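Long-range contact in thiosulfate sulfurtransferase (Pseudomonas aeruginosa, PDB 1YT8), which probably transfers sulfur from thiosulfate to cyanide, as expected of a chain built from repeated rhodanese-like domains: residues A402-L416 / P474-D488. Numbering follows the deposited sequence.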
# COMPACT_ATOMS: atom_id res chain seq x y z
N ALA A 402 0.80 14.85 -7.98
CA ALA A 402 -0.54 15.21 -7.50
C ALA A 402 -0.44 16.34 -6.47
O ALA A 402 -1.26 17.26 -6.48
CB ALA A 402 -1.23 13.99 -6.88
N ASN A 403 0.56 16.27 -5.59
CA ASN A 403 0.76 17.30 -4.57
C ASN A 403 1.19 18.60 -5.22
O ASN A 403 0.74 19.68 -4.83
CB ASN A 403 1.83 16.87 -3.56
CG ASN A 403 1.44 15.64 -2.77
OD1 ASN A 403 0.28 15.45 -2.43
ND2 ASN A 403 2.43 14.79 -2.47
N TYR A 404 2.07 18.50 -6.21
CA TYR A 404 2.56 19.67 -6.93
C TYR A 404 1.39 20.45 -7.55
O TYR A 404 1.30 21.67 -7.39
CB TYR A 404 3.53 19.23 -8.02
CG TYR A 404 3.98 20.34 -8.94
CD1 TYR A 404 5.00 21.22 -8.57
CD2 TYR A 404 3.36 20.53 -10.18
CE1 TYR A 404 5.40 22.26 -9.42
CE2 TYR A 404 3.75 21.56 -11.03
CZ TYR A 404 4.77 22.42 -10.65
OH TYR A 404 5.15 23.43 -11.51
N ALA A 405 0.51 19.74 -8.24
CA ALA A 405 -0.64 20.36 -8.89
C ALA A 405 -1.56 21.06 -7.90
O ALA A 405 -2.25 22.02 -8.25
CB ALA A 405 -1.43 19.30 -9.67
N LYS A 406 -1.56 20.58 -6.66
CA LYS A 406 -2.41 21.17 -5.63
C LYS A 406 -1.82 22.47 -5.09
O LYS A 406 -2.55 23.44 -4.85
CB LYS A 406 -2.60 20.17 -4.49
CG LYS A 406 -3.50 20.66 -3.37
CD LYS A 406 -3.81 19.55 -2.37
CE LYS A 406 -4.68 20.06 -1.22
NZ LYS A 406 -5.98 20.63 -1.68
N ARG A 407 -0.50 22.51 -4.93
CA ARG A 407 0.15 23.70 -4.39
C ARG A 407 1.67 23.59 -4.47
O ARG A 407 2.23 22.56 -4.12
CB ARG A 407 -0.27 23.90 -2.94
CG ARG A 407 0.19 25.19 -2.29
CD ARG A 407 -0.18 25.20 -0.82
NE ARG A 407 0.47 24.10 -0.11
CZ ARG A 407 0.23 23.77 1.16
NH1 ARG A 407 -0.66 24.45 1.87
NH2 ARG A 407 0.89 22.76 1.72
N HIS A 408 2.32 24.65 -4.93
CA HIS A 408 3.78 24.64 -5.03
C HIS A 408 4.33 26.06 -5.05
O HIS A 408 3.60 27.03 -5.26
CB HIS A 408 4.22 23.88 -6.28
CG HIS A 408 3.63 24.41 -7.55
ND1 HIS A 408 4.10 25.55 -8.17
CD2 HIS A 408 2.62 23.95 -8.33
CE1 HIS A 408 3.40 25.77 -9.27
NE2 HIS A 408 2.50 24.81 -9.39
N ILE A 409 5.64 26.17 -4.83
CA ILE A 409 6.30 27.46 -4.84
C ILE A 409 6.20 28.03 -6.26
O ILE A 409 6.45 27.32 -7.23
CB ILE A 409 7.78 27.30 -4.43
CG1 ILE A 409 7.85 26.71 -3.02
CG2 ILE A 409 8.50 28.64 -4.50
CD1 ILE A 409 9.25 26.33 -2.56
N PRO A 410 5.82 29.31 -6.39
CA PRO A 410 5.70 29.93 -7.71
C PRO A 410 6.95 29.76 -8.57
O PRO A 410 8.06 30.07 -8.13
CB PRO A 410 5.42 31.40 -7.38
CG PRO A 410 4.67 31.30 -6.09
CD PRO A 410 5.48 30.27 -5.33
N GLY A 411 6.76 29.26 -9.79
CA GLY A 411 7.88 29.06 -10.69
C GLY A 411 8.58 27.71 -10.58
O GLY A 411 9.38 27.36 -11.45
N ALA A 412 8.29 26.96 -9.53
CA ALA A 412 8.91 25.65 -9.34
C ALA A 412 8.59 24.70 -10.49
O ALA A 412 7.51 24.74 -11.07
CB ALA A 412 8.45 25.04 -8.02
N ALA A 413 9.56 23.84 -10.82
CA ALA A 413 9.38 22.86 -11.89
C ALA A 413 9.24 21.48 -11.25
O ALA A 413 10.06 21.10 -10.41
CB ALA A 413 10.58 22.89 -12.84
N TRP A 414 8.21 20.74 -11.63
CA TRP A 414 8.04 19.40 -11.08
C TRP A 414 8.96 18.44 -11.83
O TRP A 414 9.07 18.51 -13.06
CB TRP A 414 6.59 18.92 -11.20
CG TRP A 414 6.42 17.54 -10.63
CD1 TRP A 414 6.39 17.20 -9.31
CD2 TRP A 414 6.36 16.31 -11.36
NE1 TRP A 414 6.32 15.84 -9.17
CE2 TRP A 414 6.31 15.26 -10.41
CE3 TRP A 414 6.36 15.99 -12.72
CZ2 TRP A 414 6.25 13.91 -10.78
CZ3 TRP A 414 6.30 14.64 -13.10
CH2 TRP A 414 6.25 13.62 -12.12
N VAL A 415 9.61 17.55 -11.09
CA VAL A 415 10.52 16.59 -11.70
C VAL A 415 10.44 15.22 -11.05
O VAL A 415 9.95 15.07 -9.93
CB VAL A 415 11.99 17.05 -11.58
CG1 VAL A 415 12.19 18.39 -12.28
CG2 VAL A 415 12.38 17.16 -10.12
N LEU A 416 10.93 14.22 -11.78
CA LEU A 416 11.01 12.85 -11.31
C LEU A 416 12.48 12.68 -10.96
O LEU A 416 13.35 12.97 -11.79
CB LEU A 416 10.66 11.87 -12.43
CG LEU A 416 9.20 11.61 -12.78
CD1 LEU A 416 9.13 10.68 -13.99
CD2 LEU A 416 8.49 11.00 -11.58
N PRO A 474 3.52 33.29 -0.95
CA PRO A 474 2.54 32.89 -1.96
C PRO A 474 2.84 31.58 -2.67
O PRO A 474 3.99 31.20 -2.84
CB PRO A 474 2.54 34.08 -2.92
CG PRO A 474 3.96 34.51 -2.88
CD PRO A 474 4.27 34.48 -1.40
N THR A 475 1.78 30.88 -3.08
CA THR A 475 1.91 29.62 -3.79
C THR A 475 1.15 29.67 -5.10
O THR A 475 0.36 30.58 -5.35
CB THR A 475 1.42 28.42 -2.95
OG1 THR A 475 0.06 28.65 -2.54
CG2 THR A 475 2.29 28.23 -1.72
N GLU A 476 1.40 28.67 -5.94
CA GLU A 476 0.79 28.56 -7.25
C GLU A 476 0.28 27.13 -7.38
O GLU A 476 0.84 26.21 -6.79
CB GLU A 476 1.86 28.87 -8.30
CG GLU A 476 1.46 28.72 -9.76
CD GLU A 476 2.63 29.03 -10.69
OE1 GLU A 476 3.69 28.37 -10.58
OE2 GLU A 476 2.49 29.95 -11.53
N ASP A 477 -0.80 26.93 -8.14
CA ASP A 477 -1.34 25.59 -8.32
C ASP A 477 -1.46 25.23 -9.80
O ASP A 477 -1.23 26.07 -10.67
CB ASP A 477 -2.70 25.41 -7.63
CG ASP A 477 -3.74 26.42 -8.09
OD1 ASP A 477 -3.68 26.84 -9.27
OD2 ASP A 477 -4.62 26.77 -7.29
N GLY A 478 -1.83 23.99 -10.07
CA GLY A 478 -1.96 23.54 -11.44
C GLY A 478 -0.65 22.97 -11.94
O GLY A 478 0.35 22.98 -11.22
N GLU A 479 -0.65 22.47 -13.17
CA GLU A 479 0.56 21.90 -13.77
C GLU A 479 1.35 23.03 -14.41
O GLU A 479 1.55 23.07 -15.62
CB GLU A 479 0.16 20.87 -14.83
CG GLU A 479 -0.81 19.82 -14.33
CD GLU A 479 -1.13 18.77 -15.37
OE1 GLU A 479 -1.61 19.14 -16.47
OE2 GLU A 479 -0.90 17.57 -15.11
N SER A 480 1.82 23.96 -13.57
CA SER A 480 2.57 25.12 -14.04
C SER A 480 3.76 24.81 -14.94
O SER A 480 3.87 25.34 -16.05
CB SER A 480 3.04 25.93 -12.83
OG SER A 480 1.93 26.24 -12.00
N LEU A 481 4.66 23.95 -14.47
CA LEU A 481 5.83 23.58 -15.25
C LEU A 481 6.27 22.15 -14.95
O LEU A 481 6.90 21.90 -13.93
CB LEU A 481 6.98 24.55 -14.93
CG LEU A 481 8.27 24.36 -15.73
CD1 LEU A 481 7.98 24.41 -17.23
CD2 LEU A 481 9.26 25.45 -15.34
N LEU A 482 5.93 21.23 -15.85
CA LEU A 482 6.29 19.83 -15.67
C LEU A 482 7.52 19.52 -16.52
O LEU A 482 7.45 19.54 -17.75
CB LEU A 482 5.13 18.92 -16.09
CG LEU A 482 3.78 19.22 -15.42
CD1 LEU A 482 2.71 18.31 -16.00
CD2 LEU A 482 3.90 19.03 -13.91
N ALA A 483 8.64 19.23 -15.86
CA ALA A 483 9.88 18.93 -16.56
C ALA A 483 10.05 17.43 -16.76
O ALA A 483 11.03 16.98 -17.35
CB ALA A 483 11.06 19.50 -15.78
N SER A 484 9.08 16.67 -16.27
CA SER A 484 9.08 15.21 -16.39
C SER A 484 7.65 14.76 -16.66
O SER A 484 6.71 15.49 -16.38
CB SER A 484 9.55 14.55 -15.08
OG SER A 484 10.90 14.87 -14.77
N PRO A 485 7.47 13.55 -17.21
CA PRO A 485 6.12 13.05 -17.49
C PRO A 485 5.45 12.59 -16.19
O PRO A 485 6.11 12.02 -15.33
CB PRO A 485 6.38 11.90 -18.46
CG PRO A 485 7.68 11.35 -17.95
CD PRO A 485 8.49 12.61 -17.70
N ARG A 486 4.15 12.83 -16.05
CA ARG A 486 3.44 12.42 -14.84
C ARG A 486 3.12 10.93 -14.85
O ARG A 486 2.00 10.53 -15.15
CB ARG A 486 2.14 13.20 -14.65
CG ARG A 486 2.33 14.65 -14.24
CD ARG A 486 1.00 15.32 -13.90
NE ARG A 486 0.40 14.79 -12.67
CZ ARG A 486 -0.73 15.25 -12.14
NH1 ARG A 486 -1.37 16.25 -12.71
NH2 ARG A 486 -1.20 14.73 -11.01
N ILE A 487 4.11 10.11 -14.52
CA ILE A 487 3.94 8.67 -14.48
C ILE A 487 4.22 8.13 -13.08
O ILE A 487 4.34 6.92 -12.88
CB ILE A 487 4.91 7.96 -15.46
CG1 ILE A 487 6.35 8.35 -15.12
CG2 ILE A 487 4.55 8.34 -16.89
CD1 ILE A 487 7.40 7.59 -15.91
N ASP A 488 4.30 9.03 -12.10
CA ASP A 488 4.60 8.62 -10.74
C ASP A 488 3.45 7.93 -10.01
O ASP A 488 3.66 7.33 -8.96
CB ASP A 488 5.15 9.80 -9.92
CG ASP A 488 4.18 10.98 -9.81
OD1 ASP A 488 3.40 11.22 -10.76
OD2 ASP A 488 4.23 11.68 -8.78
O HOH W 1 1.16 11.93 -8.15
O HOH W 2 5.87 26.89 -12.04
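His408 and Glu476 form an antiparallel hydrogen-bonded pair, N to O at 2.8 Å in both directions, the first of two separate places where backbone bonds join residues 402-416 to 474-488; beside it Gly478 N donates to Ala405 O. Further along, Trp414 N donates to Leu481 O, and Trp414 O accepts from Ala483 N at 2.9 Å. The two places illustrate how an irregular connecting segment can follow a helix-turn-strand unit without regular structure of its own. Strand 413-414 is the outermost strand, beside 393-397, of a five-stranded parallel sheet in the 1-5-4-2-3 order of the rhodanese fold, and the segment that follows helix 464-470 runs alongside it in the same direction.

Tyr404 OH sits where it accepts from Leu481 N (3.0 Å) and donates to Ala412 O. The His408 ring lies with Glu476 O 3.2 Å above one face and the Tyr404 ring against the other; Ile409 O, in the His408 ring plane, accepts a nearly straight bond from ND1 (177°) that fixes the ring's rotation, while NE2 gives a weak bond to Gly478 O. Glu476, extended with CG opposite its backbone N (chi1 176°), brings OE1 to a weak bond with Gly411 N in the type II turn 409-412, and a water links OE1 to Ala412 O. Beyond the Trp414 bridge, Ser484 OG accepts from Leu416 N at 3.1 Å. The Trp414 indole presents its edge to Ser484 O and Pro485 O, its NE1 bonded to Thr399 O.

Among apolar contacts, Leu482 CD2 reaches both Trp414 CB and Tyr404 CE2, and Leu416 CD1 meets Ile487 CG1 at 3.8 Å.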